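Local coordinates for acyl-CoA thioester hydrolase HI0827 (Haemophilus influenzae Rd KW20, PDB 3BJK), which probably hydrolyses the thioester bond of a broad range of acyl-coenzyme A substrates, working as a hexamer of hotdog-fold subunits, at residues 32-38 and 71-75; 42-47 and 115-121. The protein carries 1 engineered substitution. All blocks are in the same frame, centred on the assembly; numbering follows the deposited sequence.

Contact 1: 32-38 and 71-75; sequences DIFGGWI and PISVG
How a helix entrance is fixed to a loop remote in sequence is illustrated by residues 32-38 and 71-75. Asp32 and Ile33 are extended, Phe34 takes the N-cap position, and the helix starts at Gly35; residues 71-74 are extended as well. CA of Asp32 lies 5.3 Å from CA of Ser73, and CA of Ile33 the same distance from CA of Ile72. One direct backbone hydrogen bond joins the segments, Ile33 N to Ile72 O (2.9 Å, nearly linear). A water donates to Ile33 O and accepts from Ile72 N, both at 2.8 Å. Apolar packing centres on Ile72 (chi1 m, chi2 t): its CG2 meets Ile33 CG1 at 3.7 Å, while its CD1 touches Ile38 CD1 (3.6 Å) and approaches the ring edge of Trp37 at CZ3 (4.4 Å). Ile33, m at both chi angles, sets CD1 4.3 Å from Val74 CG2. Ile72 also packs on Val78 and Val114. The arrangement belongs to the hotdog fold, joining the N-terminal end of its long helix to a strand-connecting loop.

Contact 2: 42-47 and 115-121; sequences MAMGGA and TDAVFTF. Engineered in segment 42-47: Ala43 (natural residue Asp).
Met42, on the helix, points its CA-to-CB bond at strand 115-121, and its m, t, m side chain runs along the strand: CE reaches Thr115 CG2 (3.6 Å), SD lies 3.9 Å from Ala117 CB, and CB sits 3.7 Å from Phe119 CE1. Its carbonyl O lies over one face of the Phe119 ring. Ala43, engineered in place of the natural Asp, sets its CB 3.9 Å from Phe119 CE2, with its backbone N 3.6 Å from Phe119 CZ. The axes of helix segment 42-47 and strand segment 115-121 cross at -54° and approach to 9.5 Å, without a hydrogen bond between them; this is the hotdog fold, a long helix wrapped by a curved antiparallel sheet. Gly46, its CA 7.1 Å from CA of Phe119, lets Phe121 come close: CZ of that ring is 3.4 Å from Gly46 C, and an ideal CB on Gly46 would be only 3.1 Å from Phe121 CZ, a tight fit. Ala47 N lies 3.4 Å from Phe121 CZ, and Ala47 CB 3.8 Å from Phe121 CE1.

How the contacts relate
Following the chain from the N terminus illustrates how one helix is tied to its fold at two points along its length. After strand 15-21 the chain enters helix 35-54 through residues 32-38, continues into strand 58-68, and at 71-75 returns to the helix entrance, where contact 1 closes a loop of 32 intervening residues. Strands 77-87 and 91-101 follow before strand 111-123 brings residues 115-121 against 42-47; contact 2 thus closes a longer loop, of 67 residues. Because 42-47 falls inside the first loop and 115-121 beyond it, the two cross rather than nest. They lie about 16 Å apart, centre to centre, yet touch where Ile38 CG2 meets Thr115 OG1 at 3.4 Å, and both touch the same neighbouring subunit.

Contact 1: 32-38 and 71-75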
loop_
_atom_site.group_PDB
_atom_site.type_symbol
_atom_site.label_atom_id
_atom_site.label_comp_id
_atom_site.label_asym_id
_atom_site.label_seq_id
_atom_site.Cartn_x
_atom_site.Cartn_y
_atom_site.Cartn_z
ATOM N N ASP C 32 -5.231 4.458 -16.420
ATOM C CA ASP C 32 -5.699 3.077 -16.501
ATOM C C ASP C 32 -5.116 2.279 -15.357
ATOM O O ASP C 32 -4.159 2.724 -14.715
ATOM C CB ASP C 32 -5.268 2.435 -17.814
ATOM C CG ASP C 32 -5.815 3.155 -19.026
ATOM O OD1 ASP C 32 -7.003 3.485 -19.040
ATOM O OD2 ASP C 32 -5.038 3.379 -19.964
ATOM N N ILE C 33 -5.653 1.090 -15.117
ATOM C CA ILE C 33 -5.004 0.176 -14.137
ATOM C C ILE C 33 -3.571 -0.273 -14.571
ATOM O O ILE C 33 -3.349 -0.722 -15.674
ATOM C CB ILE C 33 -5.941 -1.032 -13.774
ATOM C CG1 ILE C 33 -7.226 -0.537 -13.043
ATOM C CG2 ILE C 33 -5.230 -2.109 -12.968
ATOM C CD1 ILE C 33 -7.067 0.165 -11.638
ATOM N N PHE C 34 -2.620 -0.116 -13.653
ATOM C CA PHE C 34 -1.228 -0.609 -13.830
ATOM C C PHE C 34 -1.122 -2.123 -14.216
ATOM O O PHE C 34 -1.694 -2.971 -13.569
ATOM C CB PHE C 34 -0.448 -0.284 -12.509
ATOM C CG PHE C 34 0.945 -0.807 -12.475
ATOM C CD1 PHE C 34 1.801 -0.637 -13.581
ATOM C CD2 PHE C 34 1.447 -1.404 -11.320
ATOM C CE1 PHE C 34 3.152 -1.118 -13.552
ATOM C CE2 PHE C 34 2.778 -1.862 -11.270
ATOM C CZ PHE C 34 3.644 -1.717 -12.407
ATOM N N GLY C 35 -0.426 -2.424 -15.314
ATOM C CA GLY C 35 -0.166 -3.804 -15.780
ATOM C C GLY C 35 0.380 -4.718 -14.694
ATOM O O GLY C 35 0.039 -5.880 -14.635
ATOM N N GLY C 36 1.223 -4.168 -13.829
ATOM C CA GLY C 36 1.763 -4.883 -12.656
ATOM C C GLY C 36 0.707 -5.406 -11.713
ATOM O O GLY C 36 0.834 -6.501 -11.181
ATOM N N TRP C 37 -0.359 -4.634 -11.517
ATOM C CA TRP C 37 -1.453 -5.052 -10.658
ATOM C C TRP C 37 -2.178 -6.212 -11.336
ATOM O O TRP C 37 -2.546 -7.161 -10.659
ATOM C CB TRP C 37 -2.404 -3.877 -10.356
ATOM C CG TRP C 37 -3.609 -4.254 -9.495
ATOM C CD1 TRP C 37 -3.666 -4.283 -8.150
ATOM C CD2 TRP C 37 -4.921 -4.706 -9.970
ATOM N NE1 TRP C 37 -4.920 -4.692 -7.737
ATOM C CE2 TRP C 37 -5.717 -4.919 -8.834
ATOM C CE3 TRP C 37 -5.483 -4.911 -11.241
ATOM C CZ2 TRP C 37 -7.047 -5.356 -8.911
ATOM C CZ3 TRP C 37 -6.812 -5.300 -11.327
ATOM C CH2 TRP C 37 -7.595 -5.521 -10.154
ATOM N N ILE C 38 -2.402 -6.108 -12.647
ATOM C CA ILE C 38 -3.105 -7.159 -13.418
ATOM C C ILE C 38 -2.307 -8.477 -13.322
ATOM O O ILE C 38 -2.853 -9.519 -13.006
ATOM C CB ILE C 38 -3.351 -6.767 -14.940
ATOM C CG1 ILE C 38 -4.110 -5.443 -15.048
ATOM C CG2 ILE C 38 -4.065 -7.915 -15.684
ATOM C CD1 ILE C 38 -4.268 -4.868 -16.472
ATOM N N PRO C 71 -7.236 -2.222 -21.953
ATOM C CA PRO C 71 -7.006 -1.639 -20.642
ATOM C C PRO C 71 -8.135 -1.899 -19.625
ATOM O O PRO C 71 -9.290 -2.104 -20.010
ATOM C CB PRO C 71 -6.877 -0.149 -20.936
ATOM C CG PRO C 71 -7.588 0.081 -22.180
ATOM C CD PRO C 71 -7.537 -1.203 -22.976
ATOM N N ILE C 72 -7.795 -1.871 -18.350
ATOM C CA ILE C 72 -8.804 -1.887 -17.281
ATOM C C ILE C 72 -9.003 -0.504 -16.711
ATOM O O ILE C 72 -8.066 0.252 -16.565
ATOM C CB ILE C 72 -8.394 -2.883 -16.118
ATOM C CG1 ILE C 72 -8.277 -4.297 -16.628
ATOM C CG2 ILE C 72 -9.404 -2.810 -14.960
ATOM C CD1 ILE C 72 -7.799 -5.260 -15.639
ATOM N N SER C 73 -10.247 -0.147 -16.410
ATOM C CA SER C 73 -10.577 1.152 -15.860
ATOM C C SER C 73 -10.880 1.066 -14.366
ATOM O O SER C 73 -11.399 0.080 -13.873
ATOM C CB SER C 73 -11.793 1.750 -16.553
ATOM O OG SER C 73 -11.460 2.038 -17.896
ATOM N N VAL C 74 -10.627 2.152 -13.669
ATOM C CA VAL C 74 -11.096 2.300 -12.282
ATOM C C VAL C 74 -12.612 2.041 -12.182
ATOM O O VAL C 74 -13.400 2.582 -12.951
ATOM C CB VAL C 74 -10.759 3.716 -11.712
ATOM C CG1 VAL C 74 -11.379 3.924 -10.346
ATOM C CG2 VAL C 74 -9.265 3.875 -11.618
ATOM N N GLY C 75 -13.012 1.248 -11.201
ATOM C CA GLY C 75 -14.430 0.980 -11.012
ATOM C C GLY C 75 -14.951 -0.249 -11.767
ATOM O O GLY C 75 -16.081 -0.657 -11.500
HETATM O O HOH W 1 -5.069 -1.401 -17.737
#

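Contact 2: 42-47 and 115-121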
loop_
_atom_site.group_PDB
_atom_site.type_symbol
_atom_site.label_atom_id
_atom_site.label_comp_id
_atom_site.label_asym_id
_atom_site.label_seq_id
_atom_site.Cartn_x
_atom_site.Cartn_y
_atom_site.Cartn_z
ATOM N N MET C 42 -3.475 -12.112 -11.698
ATOM C CA MET C 42 -3.329 -13.399 -12.432
ATOM C C MET C 42 -2.484 -14.374 -11.662
ATOM O O MET C 42 -2.866 -15.515 -11.547
ATOM C CB MET C 42 -2.751 -13.189 -13.821
ATOM C CG MET C 42 -3.682 -12.364 -14.768
ATOM S SD MET C 42 -3.186 -12.399 -16.500
ATOM C CE MET C 42 -1.781 -11.337 -16.450
ATOM N N ALA C 43 -1.369 -13.889 -11.092
ATOM C CA ALA C 43 -0.472 -14.711 -10.285
ATOM C C ALA C 43 -1.132 -15.318 -9.040
ATOM O O ALA C 43 -0.948 -16.554 -8.719
ATOM C CB ALA C 43 0.706 -13.891 -9.861
ATOM N N MET C 44 -1.847 -14.462 -8.311
ATOM C CA MET C 44 -2.539 -14.865 -7.120
ATOM C C MET C 44 -3.657 -15.849 -7.429
ATOM O O MET C 44 -3.769 -16.911 -6.768
ATOM C CB MET C 44 -3.070 -13.622 -6.425
ATOM C CG MET C 44 -4.031 -13.830 -5.316
ATOM S SD MET C 44 -4.270 -12.313 -4.348
ATOM C CE MET C 44 -2.710 -11.555 -4.348
ATOM N N GLY C 45 -4.460 -15.507 -8.447
ATOM C CA GLY C 45 -5.543 -16.358 -8.878
ATOM C C GLY C 45 -5.082 -17.710 -9.356
ATOM O O GLY C 45 -5.518 -18.751 -8.888
ATOM N N GLY C 46 -4.154 -17.690 -10.304
ATOM C CA GLY C 46 -3.546 -18.930 -10.812
ATOM C C GLY C 46 -3.001 -19.837 -9.734
ATOM O O GLY C 46 -3.247 -21.049 -9.748
ATOM N N ALA C 47 -2.329 -19.230 -8.759
ATOM C CA ALA C 47 -1.743 -19.959 -7.613
ATOM C C ALA C 47 -2.754 -20.628 -6.724
ATOM O O ALA C 47 -2.470 -21.748 -6.194
ATOM C CB ALA C 47 -0.905 -19.027 -6.786
ATOM N N THR C 115 -7.030 -9.485 -20.608
ATOM C CA THR C 115 -5.661 -10.005 -20.402
ATOM C C THR C 115 -5.684 -11.539 -20.333
ATOM O O THR C 115 -6.711 -12.179 -19.907
ATOM C CB THR C 115 -4.999 -9.478 -19.039
ATOM O OG1 THR C 115 -5.378 -8.125 -18.762
ATOM C CG2 THR C 115 -3.495 -9.547 -19.096
ATOM N N ASP C 116 -4.597 -12.156 -20.829
ATOM C CA ASP C 116 -4.408 -13.587 -20.631
ATOM C C ASP C 116 -2.955 -13.907 -20.313
ATOM O O ASP C 116 -2.083 -13.063 -20.434
ATOM C CB ASP C 116 -4.943 -14.423 -21.775
ATOM C CG ASP C 116 -4.196 -14.237 -23.107
ATOM O OD1 ASP C 116 -2.948 -14.082 -23.190
ATOM O OD2 ASP C 116 -4.907 -14.283 -24.106
ATOM N N ALA C 117 -2.732 -15.128 -19.853
ATOM C CA ALA C 117 -1.388 -15.600 -19.567
ATOM C C ALA C 117 -1.411 -17.129 -19.389
ATOM O O ALA C 117 -2.447 -17.729 -19.047
ATOM C CB ALA C 117 -0.870 -14.922 -18.339
ATOM N N VAL C 118 -0.261 -17.755 -19.565
ATOM C CA VAL C 118 -0.116 -19.170 -19.183
ATOM C C VAL C 118 1.014 -19.284 -18.155
ATOM O O VAL C 118 2.157 -18.960 -18.483
ATOM C CB VAL C 118 0.196 -20.022 -20.421
ATOM C CG1 VAL C 118 0.437 -21.493 -19.998
ATOM C CG2 VAL C 118 -0.962 -19.901 -21.426
ATOM N N PHE C 119 0.645 -19.702 -16.935
ATOM C CA PHE C 119 1.511 -19.818 -15.764
ATOM C C PHE C 119 1.868 -21.254 -15.584
ATOM O O PHE C 119 1.061 -22.130 -15.864
ATOM C CB PHE C 119 0.784 -19.399 -14.476
ATOM C CG PHE C 119 0.723 -17.900 -14.258
ATOM C CD1 PHE C 119 -0.179 -17.110 -14.960
ATOM C CD2 PHE C 119 1.522 -17.301 -13.305
ATOM C CE1 PHE C 119 -0.187 -15.743 -14.766
ATOM C CE2 PHE C 119 1.497 -15.993 -13.105
ATOM C CZ PHE C 119 0.640 -15.191 -13.832
ATOM N N THR C 120 3.063 -21.477 -15.077
ATOM C CA THR C 120 3.503 -22.779 -14.565
ATOM C C THR C 120 3.927 -22.657 -13.081
ATOM O O THR C 120 4.791 -21.845 -12.703
ATOM C CB THR C 120 4.696 -23.366 -15.390
ATOM O OG1 THR C 120 4.447 -23.220 -16.794
ATOM C CG2 THR C 120 4.990 -24.802 -14.980
ATOM N N PHE C 121 3.359 -23.539 -12.272
ATOM C CA PHE C 121 3.635 -23.620 -10.857
ATOM C C PHE C 121 4.260 -24.949 -10.541
ATOM O O PHE C 121 4.080 -25.901 -11.270
ATOM C CB PHE C 121 2.317 -23.549 -10.077
ATOM C CG PHE C 121 1.532 -22.310 -10.362
ATOM C CD1 PHE C 121 1.766 -21.150 -9.629
ATOM C CD2 PHE C 121 0.625 -22.280 -11.390
ATOM C CE1 PHE C 121 1.094 -20.010 -9.873
ATOM C CE2 PHE C 121 -0.067 -21.095 -11.667
ATOM C CZ PHE C 121 0.165 -19.965 -10.882
#